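Local coordinates for periplasmic sugar-binding protein (Chloroflexus aurantiacus, PDB 4RXU) that binds beta-D-glucopyranose in its ligand pocket and probably serves as the solute-binding component of an ABC-type sugar transporter, at residues 35-40 against 65-70; 92-97 against 114-119; 102-107 against 119-124; 125-130 against 331-336. All blocks are in the same frame, centred on the assembly; numbering follows the deposited sequence.

Contact 1 (35-40 against 65-70); sequences IVLPTK and ILFSQG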
# COMPACT_ATOMS: atom_id res chain seq x y z
N ILE A 35 -8.93 -10.70 14.15
CA ILE A 35 -8.40 -9.86 13.09
C ILE A 35 -8.29 -8.43 13.60
O ILE A 35 -9.27 -7.91 14.15
CB ILE A 35 -9.29 -9.89 11.85
CG1 ILE A 35 -9.28 -11.29 11.23
CG2 ILE A 35 -8.82 -8.88 10.80
CD1 ILE A 35 -10.40 -11.51 10.21
N VAL A 36 -7.11 -7.82 13.45
CA VAL A 36 -6.92 -6.42 13.85
C VAL A 36 -6.46 -5.61 12.67
O VAL A 36 -5.47 -5.95 12.03
CB VAL A 36 -5.94 -6.28 15.05
CG1 VAL A 36 -5.73 -4.81 15.46
CG2 VAL A 36 -6.44 -7.07 16.24
N LEU A 37 -7.23 -4.57 12.36
CA LEU A 37 -6.93 -3.67 11.22
C LEU A 37 -6.66 -2.27 11.77
O LEU A 37 -7.18 -1.90 12.81
CB LEU A 37 -8.08 -3.66 10.22
CG LEU A 37 -8.30 -5.01 9.50
CD1 LEU A 37 -9.57 -4.91 8.67
CD2 LEU A 37 -7.10 -5.46 8.65
N PRO A 38 -5.87 -1.46 11.04
CA PRO A 38 -5.30 -0.29 11.72
C PRO A 38 -6.22 0.90 11.87
O PRO A 38 -6.17 1.59 12.89
CB PRO A 38 -4.09 0.05 10.83
CG PRO A 38 -4.50 -0.44 9.47
CD PRO A 38 -5.16 -1.75 9.79
N THR A 39 -7.06 1.15 10.87
CA THR A 39 -7.92 2.33 10.88
C THR A 39 -9.00 2.22 9.83
O THR A 39 -8.78 1.60 8.79
CB THR A 39 -7.09 3.64 10.64
OG1 THR A 39 -7.95 4.78 10.67
CG2 THR A 39 -6.36 3.61 9.32
N LYS A 40 -10.15 2.84 10.09
CA LYS A 40 -11.21 3.00 9.09
C LYS A 40 -11.03 4.27 8.25
O LYS A 40 -11.80 4.53 7.33
CB LYS A 40 -12.60 3.02 9.75
CG LYS A 40 -13.13 1.65 10.14
CD LYS A 40 -14.64 1.55 9.91
CE LYS A 40 -15.47 1.71 11.17
NZ LYS A 40 -16.54 0.68 11.23
N ILE A 65 -13.43 -8.85 14.12
CA ILE A 65 -12.57 -7.84 13.50
C ILE A 65 -12.61 -6.59 14.37
O ILE A 65 -13.67 -6.07 14.66
CB ILE A 65 -13.05 -7.47 12.08
CG1 ILE A 65 -13.10 -8.73 11.20
CG2 ILE A 65 -12.17 -6.40 11.45
CD1 ILE A 65 -13.73 -8.54 9.83
N LEU A 66 -11.45 -6.16 14.82
CA LEU A 66 -11.28 -4.93 15.59
C LEU A 66 -10.41 -3.95 14.82
O LEU A 66 -9.44 -4.34 14.16
CB LEU A 66 -10.58 -5.20 16.92
CG LEU A 66 -11.36 -6.11 17.86
CD1 LEU A 66 -10.55 -6.49 19.08
CD2 LEU A 66 -12.67 -5.46 18.28
N PHE A 67 -10.75 -2.68 14.92
CA PHE A 67 -9.94 -1.61 14.34
C PHE A 67 -9.20 -0.90 15.46
O PHE A 67 -9.70 -0.74 16.56
CB PHE A 67 -10.77 -0.60 13.53
CG PHE A 67 -11.16 -1.09 12.16
CD1 PHE A 67 -12.30 -1.86 11.98
CD2 PHE A 67 -10.37 -0.80 11.04
CE1 PHE A 67 -12.66 -2.32 10.73
CE2 PHE A 67 -10.72 -1.27 9.79
CZ PHE A 67 -11.86 -2.03 9.64
N SER A 68 -8.03 -0.39 15.12
CA SER A 68 -7.12 0.26 16.06
C SER A 68 -7.17 1.78 16.07
O SER A 68 -6.46 2.40 16.87
CB SER A 68 -5.71 -0.24 15.80
OG SER A 68 -5.66 -1.65 15.97
N GLN A 69 -7.96 2.38 15.19
CA GLN A 69 -8.14 3.84 15.13
C GLN A 69 -6.84 4.62 15.02
O GLN A 69 -6.69 5.72 15.55
CB GLN A 69 -8.89 4.30 16.34
CG GLN A 69 -10.14 3.48 16.45
CD GLN A 69 -10.77 3.73 17.74
OE1 GLN A 69 -10.57 2.99 18.70
NE2 GLN A 69 -11.52 4.80 17.80
N GLY A 70 -5.91 4.02 14.31
CA GLY A 70 -4.63 4.64 14.05
C GLY A 70 -3.79 4.83 15.28
O GLY A 70 -2.95 5.73 15.31

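Contact 2 (92-97 against 114-119); sequences ICPHDG and VISYDR. With BGC (beta-D-glucopyranose), chain C.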
# COMPACT_ATOMS: atom_id res chain seq x y z
N ILE A 92 -3.07 -9.62 11.97
CA ILE A 92 -2.89 -8.22 12.37
C ILE A 92 -2.17 -7.38 11.32
O ILE A 92 -1.05 -7.72 10.92
CB ILE A 92 -2.18 -8.08 13.75
CG1 ILE A 92 -1.97 -6.60 14.09
CG2 ILE A 92 -0.87 -8.88 13.81
CD1 ILE A 92 -1.63 -6.38 15.55
N CYS A 93 -2.83 -6.29 10.92
CA CYS A 93 -2.22 -5.26 10.12
C CYS A 93 -1.87 -4.08 11.04
O CYS A 93 -2.77 -3.40 11.52
CB CYS A 93 -3.13 -4.83 8.99
SG CYS A 93 -2.41 -3.49 8.04
N PRO A 94 -0.56 -3.85 11.26
CA PRO A 94 -0.18 -2.84 12.21
C PRO A 94 -0.39 -1.43 11.71
O PRO A 94 -0.18 -1.13 10.53
CB PRO A 94 1.32 -3.08 12.43
CG PRO A 94 1.78 -3.75 11.19
CD PRO A 94 0.62 -4.65 10.86
N HIS A 95 -0.77 -0.56 12.63
CA HIS A 95 -0.71 0.86 12.32
C HIS A 95 0.72 1.36 12.15
O HIS A 95 1.06 2.00 11.15
CB HIS A 95 -1.39 1.69 13.38
CG HIS A 95 -1.23 3.13 13.10
ND1 HIS A 95 -1.71 3.71 11.95
CD2 HIS A 95 -0.53 4.09 13.74
CE1 HIS A 95 -1.37 4.98 11.92
NE2 HIS A 95 -0.66 5.24 13.01
N ASP A 96 1.55 1.00 13.11
CA ASP A 96 2.95 1.38 13.11
C ASP A 96 3.74 0.09 13.28
O ASP A 96 3.64 -0.57 14.29
CB ASP A 96 3.25 2.37 14.24
CG ASP A 96 4.70 2.79 14.29
OD1 ASP A 96 5.63 1.94 14.16
OD2 ASP A 96 4.94 3.98 14.49
N GLY A 97 4.52 -0.26 12.27
CA GLY A 97 5.08 -1.62 12.22
C GLY A 97 6.03 -1.91 13.37
O GLY A 97 5.96 -2.94 14.00
N VAL A 114 1.08 -15.47 15.23
CA VAL A 114 1.02 -14.10 14.73
C VAL A 114 1.22 -14.08 13.21
O VAL A 114 2.32 -14.38 12.69
CB VAL A 114 2.08 -13.20 15.40
CG1 VAL A 114 2.01 -11.79 14.83
CG2 VAL A 114 1.83 -13.14 16.89
N ILE A 115 0.14 -13.73 12.51
CA ILE A 115 0.17 -13.54 11.07
C ILE A 115 0.09 -12.02 10.84
O ILE A 115 -0.95 -11.39 11.01
CB ILE A 115 -1.02 -14.21 10.39
CG1 ILE A 115 -1.05 -15.72 10.70
CG2 ILE A 115 -0.98 -13.95 8.88
CD1 ILE A 115 -2.21 -16.47 10.09
N SER A 116 1.22 -11.44 10.46
CA SER A 116 1.23 -10.04 10.08
C SER A 116 0.53 -9.96 8.70
O SER A 116 0.76 -10.81 7.85
CB SER A 116 2.67 -9.55 10.03
OG SER A 116 2.80 -8.15 10.08
N TYR A 117 -0.35 -8.98 8.54
CA TYR A 117 -1.28 -8.93 7.44
C TYR A 117 -1.12 -7.61 6.69
O TYR A 117 -1.29 -6.54 7.27
CB TYR A 117 -2.71 -9.04 7.95
CG TYR A 117 -3.75 -9.02 6.86
CD1 TYR A 117 -4.01 -10.12 6.08
CD2 TYR A 117 -4.47 -7.87 6.60
CE1 TYR A 117 -4.94 -10.08 5.06
CE2 TYR A 117 -5.43 -7.83 5.61
CZ TYR A 117 -5.65 -8.93 4.83
OH TYR A 117 -6.58 -8.86 3.84
N ASP A 118 -0.76 -7.74 5.42
CA ASP A 118 -0.51 -6.64 4.48
C ASP A 118 0.75 -5.86 4.82
O ASP A 118 1.60 -5.68 3.96
CB ASP A 118 -1.68 -5.67 4.33
CG ASP A 118 -1.48 -4.77 3.16
OD1 ASP A 118 -1.80 -5.22 2.03
OD2 ASP A 118 -0.93 -3.65 3.34
N ARG A 119 0.82 -5.34 6.04
CA ARG A 119 1.97 -4.59 6.54
C ARG A 119 2.71 -5.44 7.53
O ARG A 119 2.10 -6.27 8.23
CB ARG A 119 1.53 -3.32 7.27
CG ARG A 119 0.79 -2.34 6.41
CD ARG A 119 0.27 -1.21 7.27
NE ARG A 119 -0.34 -0.17 6.47
CZ ARG A 119 -0.99 0.87 6.97
NH1 ARG A 119 -1.17 0.98 8.27
NH2 ARG A 119 -1.48 1.77 6.15
C2 BGC C . -1.45 -0.71 1.86
C3 BGC C . -2.03 0.08 0.70
C4 BGC C . -2.81 1.26 1.25
C5 BGC C . -1.97 2.08 2.23
C6 BGC C . -2.75 3.18 2.92
C1 BGC C . -0.56 0.29 2.59
O1 BGC C . 0.25 -0.32 3.56
O2 BGC C . -0.70 -1.82 1.35
O3 BGC C . -2.86 -0.79 -0.05
O4 BGC C . -3.13 2.14 0.15
O5 BGC C . -1.41 1.24 3.22
O6 BGC C . -3.97 2.68 3.49
O HOH W 1 -2.71 2.96 9.40

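Contact 3 (102-107 against 119-124); sequences AAAEAA and RLIRET. With BGC (beta-D-glucopyranose), chain C.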
# COMPACT_ATOMS: atom_id res chain seq x y z
N ALA A 102 5.56 -4.99 20.60
CA ALA A 102 5.13 -5.45 21.94
C ALA A 102 3.82 -6.22 21.86
O ALA A 102 3.62 -7.21 22.56
CB ALA A 102 5.03 -4.30 22.93
N ALA A 103 2.92 -5.79 20.98
CA ALA A 103 1.67 -6.51 20.75
C ALA A 103 1.88 -7.93 20.23
O ALA A 103 1.25 -8.90 20.71
CB ALA A 103 0.79 -5.72 19.80
N ALA A 104 2.79 -8.05 19.26
CA ALA A 104 3.12 -9.35 18.68
C ALA A 104 3.74 -10.25 19.78
O ALA A 104 3.43 -11.43 19.90
CB ALA A 104 4.08 -9.16 17.50
N GLU A 105 4.63 -9.66 20.56
CA GLU A 105 5.30 -10.37 21.63
C GLU A 105 4.31 -10.83 22.69
O GLU A 105 4.43 -11.95 23.20
CB GLU A 105 6.40 -9.50 22.24
CG GLU A 105 7.58 -9.37 21.27
CD GLU A 105 8.52 -8.22 21.55
OE1 GLU A 105 8.30 -7.42 22.48
OE2 GLU A 105 9.49 -8.12 20.77
N ALA A 106 3.32 -10.00 22.99
CA ALA A 106 2.28 -10.38 23.95
C ALA A 106 1.47 -11.56 23.43
O ALA A 106 1.11 -12.45 24.19
CB ALA A 106 1.37 -9.20 24.28
N ALA A 107 1.16 -11.55 22.14
CA ALA A 107 0.45 -12.66 21.54
C ALA A 107 1.28 -13.92 21.62
O ALA A 107 0.81 -14.98 22.09
CB ALA A 107 0.13 -12.34 20.08
N ARG A 119 0.82 -5.34 6.04
CA ARG A 119 1.97 -4.59 6.54
C ARG A 119 2.71 -5.44 7.53
O ARG A 119 2.10 -6.27 8.23
CB ARG A 119 1.53 -3.32 7.27
CG ARG A 119 0.79 -2.34 6.41
CD ARG A 119 0.27 -1.21 7.27
NE ARG A 119 -0.34 -0.17 6.47
CZ ARG A 119 -0.99 0.87 6.97
NH1 ARG A 119 -1.17 0.98 8.27
NH2 ARG A 119 -1.48 1.77 6.15
N LEU A 120 4.02 -5.24 7.59
CA LEU A 120 4.90 -6.04 8.41
C LEU A 120 5.15 -5.42 9.79
O LEU A 120 5.54 -4.27 9.91
CB LEU A 120 6.22 -6.20 7.66
CG LEU A 120 7.26 -7.16 8.24
CD1 LEU A 120 6.69 -8.56 8.43
CD2 LEU A 120 8.50 -7.16 7.35
N ILE A 121 4.94 -6.21 10.83
CA ILE A 121 5.40 -5.87 12.17
C ILE A 121 6.90 -6.04 12.22
O ILE A 121 7.43 -7.07 11.80
CB ILE A 121 4.75 -6.78 13.24
CG1 ILE A 121 3.25 -6.48 13.28
CG2 ILE A 121 5.38 -6.52 14.60
CD1 ILE A 121 2.44 -7.32 14.24
N ARG A 122 7.59 -5.04 12.75
CA ARG A 122 9.04 -4.97 12.75
C ARG A 122 9.68 -5.10 14.10
O ARG A 122 9.04 -4.92 15.12
CB ARG A 122 9.49 -3.66 12.10
CG ARG A 122 9.14 -3.60 10.62
CD ARG A 122 9.68 -2.33 9.99
NE ARG A 122 11.12 -2.43 9.72
CZ ARG A 122 12.10 -1.81 10.35
NH1 ARG A 122 11.86 -0.98 11.37
NH2 ARG A 122 13.35 -2.03 9.94
N GLU A 123 10.97 -5.45 14.06
CA GLU A 123 11.88 -5.38 15.22
C GLU A 123 11.49 -6.36 16.33
O GLU A 123 11.62 -6.08 17.53
CB GLU A 123 11.98 -3.95 15.76
CG GLU A 123 12.52 -2.93 14.76
CD GLU A 123 13.87 -3.28 14.13
OE1 GLU A 123 14.59 -4.17 14.61
OE2 GLU A 123 14.22 -2.63 13.12
N THR A 124 11.04 -7.52 15.90
CA THR A 124 10.76 -8.64 16.79
C THR A 124 10.76 -9.95 16.05
O THR A 124 10.43 -10.02 14.86
CB THR A 124 9.41 -8.53 17.56
OG1 THR A 124 9.24 -9.69 18.38
CG2 THR A 124 8.22 -8.39 16.64
C2 BGC C . -1.45 -0.71 1.86
C3 BGC C . -2.03 0.08 0.70
C4 BGC C . -2.81 1.26 1.25
C5 BGC C . -1.97 2.08 2.23
C6 BGC C . -2.75 3.18 2.92
C1 BGC C . -0.56 0.29 2.59
O1 BGC C . 0.25 -0.32 3.56
O2 BGC C . -0.70 -1.82 1.35
O3 BGC C . -2.86 -0.79 -0.05
O4 BGC C . -3.13 2.14 0.15
O5 BGC C . -1.41 1.24 3.22
O6 BGC C . -3.97 2.68 3.49

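Contact 4 (125-130 against 331-336); sequences DAVDYY and KDVPAI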
# COMPACT_ATOMS: atom_id res chain seq x y z
N ASP A 125 11.09 -11.00 16.77
CA ASP A 125 10.97 -12.31 16.12
C ASP A 125 9.60 -12.98 16.39
O ASP A 125 9.36 -14.08 15.90
CB ASP A 125 12.16 -13.23 16.39
CG ASP A 125 12.38 -13.48 17.84
OD1 ASP A 125 11.58 -12.99 18.66
OD2 ASP A 125 13.37 -14.17 18.15
N ALA A 126 8.70 -12.25 17.06
CA ALA A 126 7.35 -12.69 17.36
C ALA A 126 6.40 -12.52 16.19
O ALA A 126 5.25 -12.19 16.39
CB ALA A 126 6.80 -11.95 18.58
N VAL A 127 6.86 -12.75 14.97
CA VAL A 127 5.97 -12.78 13.82
C VAL A 127 6.14 -14.14 13.15
O VAL A 127 7.27 -14.48 12.77
CB VAL A 127 6.27 -11.64 12.82
CG1 VAL A 127 5.24 -11.69 11.72
CG2 VAL A 127 6.30 -10.28 13.51
N ASP A 128 5.06 -14.92 13.03
CA ASP A 128 5.17 -16.27 12.47
C ASP A 128 5.10 -16.28 10.95
O ASP A 128 5.85 -16.99 10.30
CB ASP A 128 4.12 -17.18 13.09
CG ASP A 128 4.34 -17.32 14.57
OD1 ASP A 128 5.38 -17.89 14.96
OD2 ASP A 128 3.53 -16.79 15.34
N TYR A 129 4.17 -15.50 10.40
CA TYR A 129 3.93 -15.43 8.93
C TYR A 129 3.60 -14.02 8.55
O TYR A 129 3.10 -13.23 9.38
CB TYR A 129 2.80 -16.38 8.47
CG TYR A 129 3.13 -17.79 8.82
CD1 TYR A 129 3.94 -18.56 7.98
CD2 TYR A 129 2.74 -18.33 10.05
CE1 TYR A 129 4.33 -19.84 8.34
CE2 TYR A 129 3.13 -19.60 10.42
CZ TYR A 129 3.93 -20.35 9.56
OH TYR A 129 4.33 -21.62 9.86
N TYR A 130 3.81 -13.73 7.28
CA TYR A 130 3.45 -12.45 6.69
C TYR A 130 2.66 -12.68 5.39
O TYR A 130 3.22 -13.14 4.39
CB TYR A 130 4.72 -11.65 6.40
CG TYR A 130 4.50 -10.26 5.83
CD1 TYR A 130 3.40 -9.49 6.14
CD2 TYR A 130 5.45 -9.72 4.98
CE1 TYR A 130 3.25 -8.21 5.61
CE2 TYR A 130 5.34 -8.45 4.47
CZ TYR A 130 4.25 -7.67 4.78
OH TYR A 130 4.17 -6.41 4.26
N LYS A 331 14.14 -10.62 11.92
CA LYS A 331 13.82 -11.95 11.43
C LYS A 331 13.46 -11.86 9.96
O LYS A 331 12.86 -10.88 9.53
CB LYS A 331 12.64 -12.52 12.26
CG LYS A 331 12.02 -13.81 11.74
CD LYS A 331 10.93 -14.27 12.68
CE LYS A 331 10.37 -15.59 12.23
NZ LYS A 331 9.47 -16.10 13.27
N ASP A 332 13.85 -12.88 9.21
CA ASP A 332 13.28 -13.14 7.90
C ASP A 332 11.94 -13.87 8.05
O ASP A 332 11.89 -15.06 8.28
CB ASP A 332 14.24 -13.97 7.05
CG ASP A 332 15.45 -13.17 6.58
OD1 ASP A 332 15.43 -11.91 6.61
OD2 ASP A 332 16.42 -13.83 6.17
N VAL A 333 10.86 -13.12 7.97
CA VAL A 333 9.54 -13.68 8.28
C VAL A 333 9.02 -14.43 7.06
O VAL A 333 8.98 -13.86 5.97
CB VAL A 333 8.53 -12.56 8.63
CG1 VAL A 333 7.14 -13.15 8.93
CG2 VAL A 333 9.05 -11.69 9.78
N PRO A 334 8.62 -15.71 7.25
CA PRO A 334 8.02 -16.47 6.15
C PRO A 334 6.82 -15.75 5.52
O PRO A 334 5.91 -15.30 6.22
CB PRO A 334 7.60 -17.79 6.81
CG PRO A 334 8.52 -17.92 7.98
CD PRO A 334 8.74 -16.52 8.47
N ALA A 335 6.84 -15.67 4.19
CA ALA A 335 5.87 -14.86 3.43
C ALA A 335 4.88 -15.71 2.67
O ALA A 335 5.21 -16.79 2.19
CB ALA A 335 6.60 -13.96 2.45
N ILE A 336 3.65 -15.22 2.60
CA ILE A 336 2.60 -15.81 1.76
C ILE A 336 2.24 -14.62 0.86
O ILE A 336 1.42 -13.77 1.22
CB ILE A 336 1.40 -16.31 2.60
CG1 ILE A 336 1.86 -17.37 3.61
CG2 ILE A 336 0.31 -16.85 1.70
CD1 ILE A 336 0.85 -17.79 4.67
O HOH W 2 10.79 -17.07 15.41

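Contact 1 (35-40 against 65-70)
Leu66 N donates to Ile35 O at 2.9 Å and its own carbonyl accepts from Leu37 N, so Leu66 is bonded through both its backbone polar groups to the parallel strand 35-37, bridging Ile35 and Leu37. Ser68 N then reaches Leu37 O in a more bent bond. Beyond the strand ends the pairing survives as a single link between turns, from Gly70 N to Pro38 O at 2.8 Å; Gly70 has a positive phi of 67°, which a residue without a side chain adopts readily. Ile35 and Ile65 lie side by side and point the same way, CD1 of Ile35 meeting CG1 of Ile65 at 4.0 Å. Next along the same face, Leu37 CB packs obliquely on Phe67 CE2 at 3.6 Å. The other end of the contact brings Lys40 CG over the centre of the Phe67 ring, 3.7 Å from its centroid, a CH-pi contact in which a methylene of an exposed lysine lies on the aromatic face. Val36 and Leu66 project from the opposite face of the sheet, where Ser68 OG turns to Asn78 for its hydrogen bond. These strands frame the beta-alpha-beta unit 29-37, 44-59, 61-67: helix 44-59 covers Ile35 and Phe67, helix 72-84 covers Val36 and Leu66, and strand 89-92 lies on the far side of strand 29-37.

Contact 2 (92-97 against 114-119)
Arg119 leaves its backbone with CG anti to the carbonyl carbon (chi1 -63°) and runs extended from CG to NE, a path that slides its aliphatic part past the Pro94 ring. Cys93 sets SG anti to its own backbone N, which brings the sulfur to 3.6 Å from Arg119 CD. The guanidinium shares its N-H groups between protein, water and sugar. NH1 donates to Pro94 O at 3.2 Å, with that oxygen in the guanidinium plane, and also to a water held by His95 ND1. NE reaches glucose O1 and NH2 glucose O5, each at 3.0 Å, while Glu42 forms a salt bridge with NH2. An arginine suits this place because its planar, multiply donating head can serve sugar and protein together; a leucine in its place would probably leave glucose O1 and O5, Pro94 O and Glu42 without these partners. Asp118, which pairs with Arg44, accepts from glucose O2 through OD2 at 2.7 Å. Ser116 OG donates to Arg119 O at 2.7 Å on an in-plane lone pair, a short side-chain brace for the loop that carries the arginine. Behind the pocket, Ile92 N bonds to Ile115 O and Tyr117 N to Ile92 O, joining the parallel strands 89-92 and 113-117. Helix 72-84 packs on Ile92, while Tyr117 lies against helix 300-315 and meets Phe52 of helix 44-59.

Contact 3 (102-107 against 119-124)
Ala104, on helix 101-109, and Ile121, in the irregular loop 119-124, approach with their CA atoms 7.7 Å apart, no backbone bond joining the two segments. The loop leads from Arg119 of the glucose pocket toward strand 129-133, and the contact anchors its far end to the helix that precedes strand 113-117. Ala104 points its methyl at the loop, and Ile121 receives it between two branches, CD1 and CG2, each 4.1 Å from Ala104 CB. A small residue on the helix allows this approach, and the beta-branched isoleucine offers two carbons to one methyl. One residue on, Glu105 and Thr124 slide past each other in opposite directions. Thr124 holds OG1 anti to its backbone N (chi1 179°), and the hydroxyl donates to Glu105 OE2 at 2.9 Å, entering by the anti lone pair, away from the other carboxylate oxygen. The same OG1 accepts from Ala126 N, a double role that threonine fills with its donor and acceptor. Within the loop, Arg122 NH2 forms a salt bridge with Glu123 OE2 at 3.4 Å, and Glu123 OE1 turns to Lys330. The single short polar bond between the segments is thus a neutral donor on a carboxylate at the partly exposed margin of an apolar patch, which would be expected to favour a charged Glu105 and to fix the direction of its side chain.

Contact 4 (125-130 against 331-336)
Tyr130 and Ala335 form a parallel beta bridge between strands 129-133 and 332-343, a pairing of segments 201 residues apart within the larger mixed sheet, where 129-133 also pairs with 113-117. Tyr130 N donates to Pro334 O, and Ile336 N returns to Tyr130 O, both at 2.8 Å, so Tyr130 is held through both backbone polar groups. Pro334, which has no N-H to give, suits a position where its carbonyl does the bonding; its CB lies 3.9 Å from CD1 of Tyr129, whose side chain crosses it obliquely. In the type 1 periplasmic sugar-binding fold, the chain passes from one alpha/beta lobe to the other and back, and here, after the chain has returned to this lobe, strand 332-343 lines up beside 129-133. Val333 packs just before the bridge: its CG1 touches Val127 CG1 at 3.7 Å, the two side chains crossing at about a right angle, and packs on Tyr130 CB at 3.8 Å. The turn ahead of strand 129-133 is pinned by Lys331, whose chain is extended beyond CG. Its NZ donates to Val127 O at 2.8 Å, to a water at 2.7 Å and, in a weak and less certain bond, to Asp125 O. A long, flexible donor can reach carbonyls of this turn. An alanine here would probably leave Val127 O without this donor and the turn freer to shift. Asp128 directs OD2 to Val114 N on strand 113-117, and Tyr130 OH reaches Asp118 O beside the glucose pocket.

How the contacts relate
From the N terminus, contact 1 closes first, bringing strand 61-67 back beside strand 29-37 after one intervening helix. Contacts 2 and 3 follow and cross: 92-97 and 102-107 both lead before 114-119 and 119-124 answer them in turn, with Arg119 common to the two. Contact 1 meets contact 2 through Val36 and Cys93, so strand 89-92 carries the sheet on from 29-37 to 113-117, while contact 3 ties helix 101-109 to the loop leaving that last strand. Contact 4 opens directly after contact 3 but closes some 200 residues later, adding strand 332-343 to the same sheet. None nests within another.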